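Local coordinates for dual function macrocyclase-peptidase POPB (Galerina marginata, PDB 5N4B), which cleaves peptide bonds after proline and macrocyclises precursor peptides in the biosynthesis of the amanitin toxins, at residues Asp383-Tyr388 / Leu419-Phe424; Asn425-Ile430 / Thr449-Leu454. The protein carries 1 engineered substitution. One frame throughout, in Å; residues are numbered along the deposited sequence.

How the contacts relate
Contact 1 and contact 2 meet in one four-stranded propeller blade, strands 405-409, 416-423, 426-434 and 443-448. Contact 1 is buried and purely apolar across its segments: a side chain of the preceding blade rests on two leucines of strand 416-423. Contact 2, about 16 Å away between centres, is partly buried and mixes proline-valine packing with two hydrogen bonds to one carbonyl, where the chain leaves the propeller. Strands 416-423 and 426-434 are antiparallel neighbours, with L421 O and T429 N 2.9 Å apart, a probable hydrogen bond between the contacts. The first contact thus joins two blades, while the second joins a blade to the loop that follows its last strand.

Contact 1: residues Asp383-Tyr388 / Leu419-Phe424; sequences DEIYLY and LTLSGF
I385 packs against L419 and L421 where two neighbouring blades of the seven-bladed beta-propeller lie face to face. Strand 382-388 is the third of its four-stranded blade and strand 416-423 the second of the next, so the pair belongs to two stacked sheets; the nearest CA atoms, of I385 and L419, are 8.8 Å apart.

The interblade interaction between the segments is wholly apolar. I385 and L419 reach toward each other tip to tip: I385 CG2 sits 3.8 Å from L419 CD1, and 3.9 Å separates the same CG2 from L419 CD2, so one methyl faces both prongs of the leucine fork. The other branch of I385 serves L421, crossing it obliquely. I385 and L421 also touch A406 of strand 405-409, which extends this layer toward the propeller axis.

D383 adds a polar link across the seam, OD2 accepting a hydrogen bond from A406 N of the next blade, while OD1 forms a salt bridge to K378 of its own blade. T420, between the two leucines in sequence, sends OG1 to a polar side chain of the bound peptide. The side chains of E384 and Y386 leave the other face of their strand, away from the leucines; there Y386 OH donates a hydrogen bond to E384 OE1 (2.7 Å) from above the carboxylate plane, 37° out of it.

The torsions of I385 divide its work: chi1 of -52° sets CG1 beside the backbone N and leaves CG2 anti to it, whereas CD1, turned to a poorly staggered chi2 of 107°, ends 4.1 Å from L421 CD2.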
loop_
_atom_site.group_PDB
_atom_site.type_symbol
_atom_site.label_atom_id
_atom_site.label_comp_id
_atom_site.label_asym_id
_atom_site.label_seq_id
_atom_site.Cartn_x
_atom_site.Cartn_y
_atom_site.Cartn_z
ATOM N N ASP A 383 5.607 10.939 -12.633
ATOM C CA ASP A 383 4.301 11.007 -13.247
ATOM C C ASP A 383 4.110 12.270 -14.076
ATOM O O ASP A 383 4.534 13.375 -13.689
ATOM C CB ASP A 383 3.216 10.910 -12.175
ATOM C CG ASP A 383 3.077 9.513 -11.602
ATOM O OD1 ASP A 383 3.578 8.502 -12.202
ATOM O OD2 ASP A 383 2.364 9.345 -10.572
ATOM N N GLU A 384 3.410 12.100 -15.193
ATOM C CA GLU A 384 3.078 13.151 -16.144
ATOM C C GLU A 384 1.583 13.074 -16.415
ATOM O O GLU A 384 1.031 11.982 -16.587
ATOM C CB GLU A 384 3.843 12.970 -17.435
ATOM C CG GLU A 384 5.342 12.821 -17.232
ATOM C CD GLU A 384 6.121 12.653 -18.533
ATOM O OE1 GLU A 384 5.489 12.550 -19.619
ATOM O OE2 GLU A 384 7.363 12.636 -18.488
ATOM N N ILE A 385 0.913 14.217 -16.475
ATOM C CA ILE A 385 -0.541 14.267 -16.591
ATOM C C ILE A 385 -0.920 14.869 -17.927
ATOM O O ILE A 385 -0.441 15.948 -18.278
ATOM C CB ILE A 385 -1.154 15.066 -15.427
ATOM C CG1 ILE A 385 -0.641 14.550 -14.061
ATOM C CG2 ILE A 385 -2.675 14.968 -15.505
ATOM C CD1 ILE A 385 0.320 15.479 -13.415
ATOM N N TYR A 386 -1.840 14.215 -18.644
ATOM C CA TYR A 386 -2.295 14.675 -19.963
ATOM C C TYR A 386 -3.812 14.660 -20.035
ATOM O O TYR A 386 -4.459 13.770 -19.501
ATOM C CB TYR A 386 -1.726 13.806 -21.109
ATOM C CG TYR A 386 -0.224 13.839 -21.173
ATOM C CD1 TYR A 386 0.528 12.950 -20.436
ATOM C CD2 TYR A 386 0.436 14.790 -21.893
ATOM C CE1 TYR A 386 1.909 12.998 -20.471
ATOM C CE2 TYR A 386 1.792 14.825 -21.967
ATOM C CZ TYR A 386 2.534 13.946 -21.237
ATOM O OH TYR A 386 3.915 14.051 -21.267
ATOM N N LEU A 387 -4.358 15.601 -20.811
ATOM C CA LEU A 387 -5.765 15.659 -21.170
ATOM C C LEU A 387 -5.906 15.192 -22.612
ATOM O O LEU A 387 -5.155 15.654 -23.481
ATOM C CB LEU A 387 -6.279 17.090 -21.002
ATOM C CG LEU A 387 -7.738 17.271 -21.337
ATOM C CD1 LEU A 387 -8.645 16.543 -20.347
ATOM C CD2 LEU A 387 -8.041 18.782 -21.317
ATOM N N TYR A 388 -6.840 14.306 -22.846
ATOM C CA TYR A 388 -7.184 13.762 -24.165
ATOM C C TYR A 388 -8.631 14.069 -24.519
ATOM O O TYR A 388 -9.516 14.087 -23.656
ATOM C CB TYR A 388 -7.063 12.243 -24.174
ATOM C CG TYR A 388 -5.651 11.724 -24.227
ATOM C CD1 TYR A 388 -4.843 11.698 -23.091
ATOM C CD2 TYR A 388 -5.116 11.268 -25.408
ATOM C CE1 TYR A 388 -3.544 11.267 -23.162
ATOM C CE2 TYR A 388 -3.791 10.794 -25.472
ATOM C CZ TYR A 388 -3.044 10.792 -24.331
ATOM O OH TYR A 388 -1.739 10.337 -24.420
ATOM N N LEU A 419 -6.346 16.903 -9.397
ATOM C CA LEU A 419 -5.103 16.141 -9.314
ATOM C C LEU A 419 -4.536 16.290 -7.917
ATOM O O LEU A 419 -4.478 17.413 -7.376
ATOM C CB LEU A 419 -4.059 16.610 -10.314
ATOM C CG LEU A 419 -4.477 16.683 -11.760
ATOM C CD1 LEU A 419 -3.351 17.369 -12.583
ATOM C CD2 LEU A 419 -4.802 15.349 -12.298
ATOM N N THR A 420 -4.113 15.178 -7.334
ATOM C CA THR A 420 -3.359 15.213 -6.083
ATOM C C THR A 420 -1.901 14.903 -6.406
ATOM O O THR A 420 -1.594 13.895 -7.059
ATOM C CB THR A 420 -3.930 14.299 -5.020
ATOM O OG1 THR A 420 -3.964 12.973 -5.474
ATOM C CG2 THR A 420 -5.369 14.687 -4.736
ATOM N N LEU A 421 -1.015 15.800 -5.996
ATOM C CA LEU A 421 0.390 15.841 -6.404
ATOM C C LEU A 421 1.250 15.818 -5.149
ATOM O O LEU A 421 1.047 16.633 -4.235
ATOM C CB LEU A 421 0.683 17.133 -7.204
ATOM C CG LEU A 421 -0.262 17.360 -8.384
ATOM C CD1 LEU A 421 0.031 18.721 -8.953
ATOM C CD2 LEU A 421 -0.130 16.275 -9.433
ATOM N N SER A 422 2.220 14.923 -5.106
ATOM C CA SER A 422 3.177 14.926 -3.997
ATOM C C SER A 422 4.486 14.315 -4.454
ATOM O O SER A 422 4.567 13.694 -5.506
ATOM C CB SER A 422 2.654 14.204 -2.767
ATOM O OG SER A 422 2.656 12.795 -2.951
ATOM N N GLY A 423 5.527 14.503 -3.657
ATOM C CA GLY A 423 6.819 13.957 -3.982
ATOM C C GLY A 423 7.781 14.240 -2.858
ATOM O O GLY A 423 7.383 14.669 -1.781
ATOM N N PHE A 424 9.051 13.940 -3.086
ATOM C CA PHE A 424 9.995 13.968 -1.985
ATOM C C PHE A 424 10.076 15.318 -1.309
ATOM O O PHE A 424 10.293 15.364 -0.080
ATOM C CB PHE A 424 11.388 13.517 -2.451
ATOM C CG PHE A 424 11.440 12.084 -2.902
ATOM C CD1 PHE A 424 11.199 11.057 -2.044
ATOM C CD2 PHE A 424 11.766 11.789 -4.216
ATOM C CE1 PHE A 424 11.231 9.756 -2.430
ATOM C CE2 PHE A 424 11.832 10.486 -4.625
ATOM C CZ PHE A 424 11.569 9.459 -3.759
#

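Contact 2: residues Asn425-Ile430 / Thr449-Leu454; sequences NTPGTI and TKVNEL
T449 grips G428 O with two donors at once, and P427 and V451 pack beside this clasp. T449 N donates a hydrogen bond to G428 O (2.9 Å), its approach tilted 27° from the carbonyl plane. T449 OG1 donates a second, shorter one to G428 O (2.7 Å), lying in that plane on a lone pair with a C=O...OG1 angle of 122°. Both donors can share one oxygen because OG1 stands beside the backbone N (chi1 -58°) while the methyl CG2 turns anti to it. G428, without a side chain, lets the hydroxyl come close to its backbone.

Beside it the packing is also close. The P427 ring and V451 cross at about a right angle, with V451 CG1 3.6 Å from both P427 CB and P427 CG. The same two ring carbons also approach the loop backbone, P427 CG being 3.7 Å from T449 O, and P427 CB lies 3.9 Å from T449 CB. Y82 touches T449 and V451 from outside the pair, and P427 also touches F508.

The loose side is the loop's outer side: K450, between T449 and V451, points away from the strand, and beyond V451 the segments diverge, with E453 exposed. The loop's far end leans instead on other parts: L454 packs on helix 510-519, and N452 ND2 bonds to A78 O.

Past T449 the chain leaves the last blade for strand 459-467 of the alpha/beta-hydrolase sheet. T449 and I430 also touch F85 of strand 84-90 in the first blade, placing the clasp beside the seam between first and last blades, whose sheets are each built from their own stretch of chain, as in the non-Velcroed propeller of prolyl oligopeptidases.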
loop_
_atom_site.group_PDB
_atom_site.type_symbol
_atom_site.label_atom_id
_atom_site.label_comp_id
_atom_site.label_asym_id
_atom_site.label_seq_id
_atom_site.Cartn_x
_atom_site.Cartn_y
_atom_site.Cartn_z
ATOM N N ASN A 425 9.889 16.399 -2.061
ATOM C CA ASN A 425 9.858 17.754 -1.501
ATOM C C ASN A 425 8.578 18.514 -1.848
ATOM O O ASN A 425 8.558 19.743 -1.783
ATOM C CB ASN A 425 11.106 18.523 -1.886
ATOM C CG ASN A 425 11.247 18.701 -3.369
ATOM O OD1 ASN A 425 10.269 18.619 -4.116
ATOM N ND2 ASN A 425 12.485 18.930 -3.819
ATOM N N THR A 426 7.487 17.798 -2.141
ATOM C CA THR A 426 6.179 18.397 -2.410
ATOM C C THR A 426 5.193 17.795 -1.412
ATOM O O THR A 426 4.790 16.628 -1.565
ATOM C CB THR A 426 5.685 18.165 -3.835
ATOM O OG1 THR A 426 6.598 18.780 -4.744
ATOM C CG2 THR A 426 4.285 18.746 -4.024
ATOM N N PRO A 427 4.791 18.527 -0.370
ATOM C CA PRO A 427 3.978 17.911 0.682
ATOM C C PRO A 427 2.588 17.443 0.281
ATOM O O PRO A 427 2.084 16.483 0.853
ATOM C CB PRO A 427 3.888 19.021 1.742
ATOM C CG PRO A 427 4.818 20.066 1.373
ATOM C CD PRO A 427 5.350 19.847 -0.001
ATOM N N GLY A 428 1.943 18.119 -0.660
ATOM C CA GLY A 428 0.618 17.747 -1.105
ATOM C C GLY A 428 -0.092 18.918 -1.699
ATOM O O GLY A 428 -0.586 19.801 -0.996
ATOM N N THR A 429 -0.161 18.943 -3.014
ATOM C CA THR A 429 -0.821 19.990 -3.756
ATOM C C THR A 429 -2.072 19.405 -4.393
ATOM O O THR A 429 -2.052 18.290 -4.947
ATOM C CB THR A 429 0.105 20.519 -4.816
ATOM O OG1 THR A 429 1.207 21.147 -4.137
ATOM C CG2 THR A 429 -0.589 21.542 -5.734
ATOM N N ILE A 430 -3.179 20.142 -4.330
ATOM C CA ILE A 430 -4.421 19.746 -4.985
ATOM C C ILE A 430 -4.665 20.760 -6.083
ATOM O O ILE A 430 -4.835 21.952 -5.804
ATOM C CB ILE A 430 -5.604 19.694 -4.002
ATOM C CG1 ILE A 430 -5.321 18.723 -2.833
ATOM C CG2 ILE A 430 -6.873 19.333 -4.753
ATOM C CD1 ILE A 430 -6.069 18.951 -1.611
ATOM N N THR A 449 -0.359 22.100 0.755
ATOM C CA THR A 449 -0.110 21.705 2.135
ATOM C C THR A 449 1.081 22.492 2.659
ATOM O O THR A 449 2.134 22.526 2.021
ATOM C CB THR A 449 0.152 20.196 2.184
ATOM O OG1 THR A 449 -0.962 19.487 1.636
ATOM C CG2 THR A 449 0.301 19.700 3.610
ATOM N N LYS A 450 0.908 23.118 3.820
ATOM C CA LYS A 450 1.947 23.901 4.489
ATOM C C LYS A 450 2.460 23.100 5.667
ATOM O O LYS A 450 1.689 22.732 6.555
ATOM C CB LYS A 450 1.394 25.232 5.005
ATOM C CG LYS A 450 0.716 26.110 3.983
ATOM C CD LYS A 450 1.573 26.305 2.749
ATOM C CE LYS A 450 0.881 27.262 1.767
ATOM N NZ LYS A 450 -0.578 26.903 1.512
ATOM N N VAL A 451 3.754 22.840 5.697
ATOM C CA VAL A 451 4.319 21.949 6.716
ATOM C C VAL A 451 4.802 22.743 7.926
ATOM O O VAL A 451 4.561 23.956 8.010
ATOM C CB VAL A 451 5.349 21.001 6.117
ATOM C CG1 VAL A 451 4.686 20.184 5.000
ATOM C CG2 VAL A 451 6.591 21.769 5.627
ATOM N N ASN A 452 5.447 22.076 8.872
ATOM C CA ASN A 452 5.861 22.685 10.147
ATOM C C ASN A 452 7.361 22.503 10.341
ATOM O O ASN A 452 7.880 21.371 10.255
ATOM C CB ASN A 452 5.120 22.052 11.311
ATOM C CG ASN A 452 5.348 22.783 12.611
ATOM O OD1 ASN A 452 5.299 24.008 12.652
ATOM N ND2 ASN A 452 5.628 22.044 13.658
ATOM N N GLU A 453 8.029 23.625 10.624
ATOM C CA GLU A 453 9.474 23.698 10.880
ATOM C C GLU A 453 10.320 23.511 9.620
ATOM O O GLU A 453 11.084 24.416 9.230
ATOM C CB GLU A 453 9.910 22.781 12.013
ATOM C CG GLU A 453 9.256 23.142 13.400
ATOM C CD GLU A 453 9.916 22.460 14.577
ATOM O OE1 GLU A 453 10.887 21.718 14.390
ATOM O OE2 GLU A 453 9.456 22.624 15.735
ATOM N N LEU A 454 10.107 22.404 8.933
ATOM C CA LEU A 454 10.767 22.093 7.685
ATOM C C LEU A 454 10.429 23.135 6.633
ATOM O O LEU A 454 9.297 23.588 6.525
ATOM C CB LEU A 454 10.204 20.772 7.129
ATOM C CG LEU A 454 10.651 19.474 7.714
ATOM C CD1 LEU A 454 9.830 18.349 7.130
ATOM C CD2 LEU A 454 12.184 19.254 7.508
#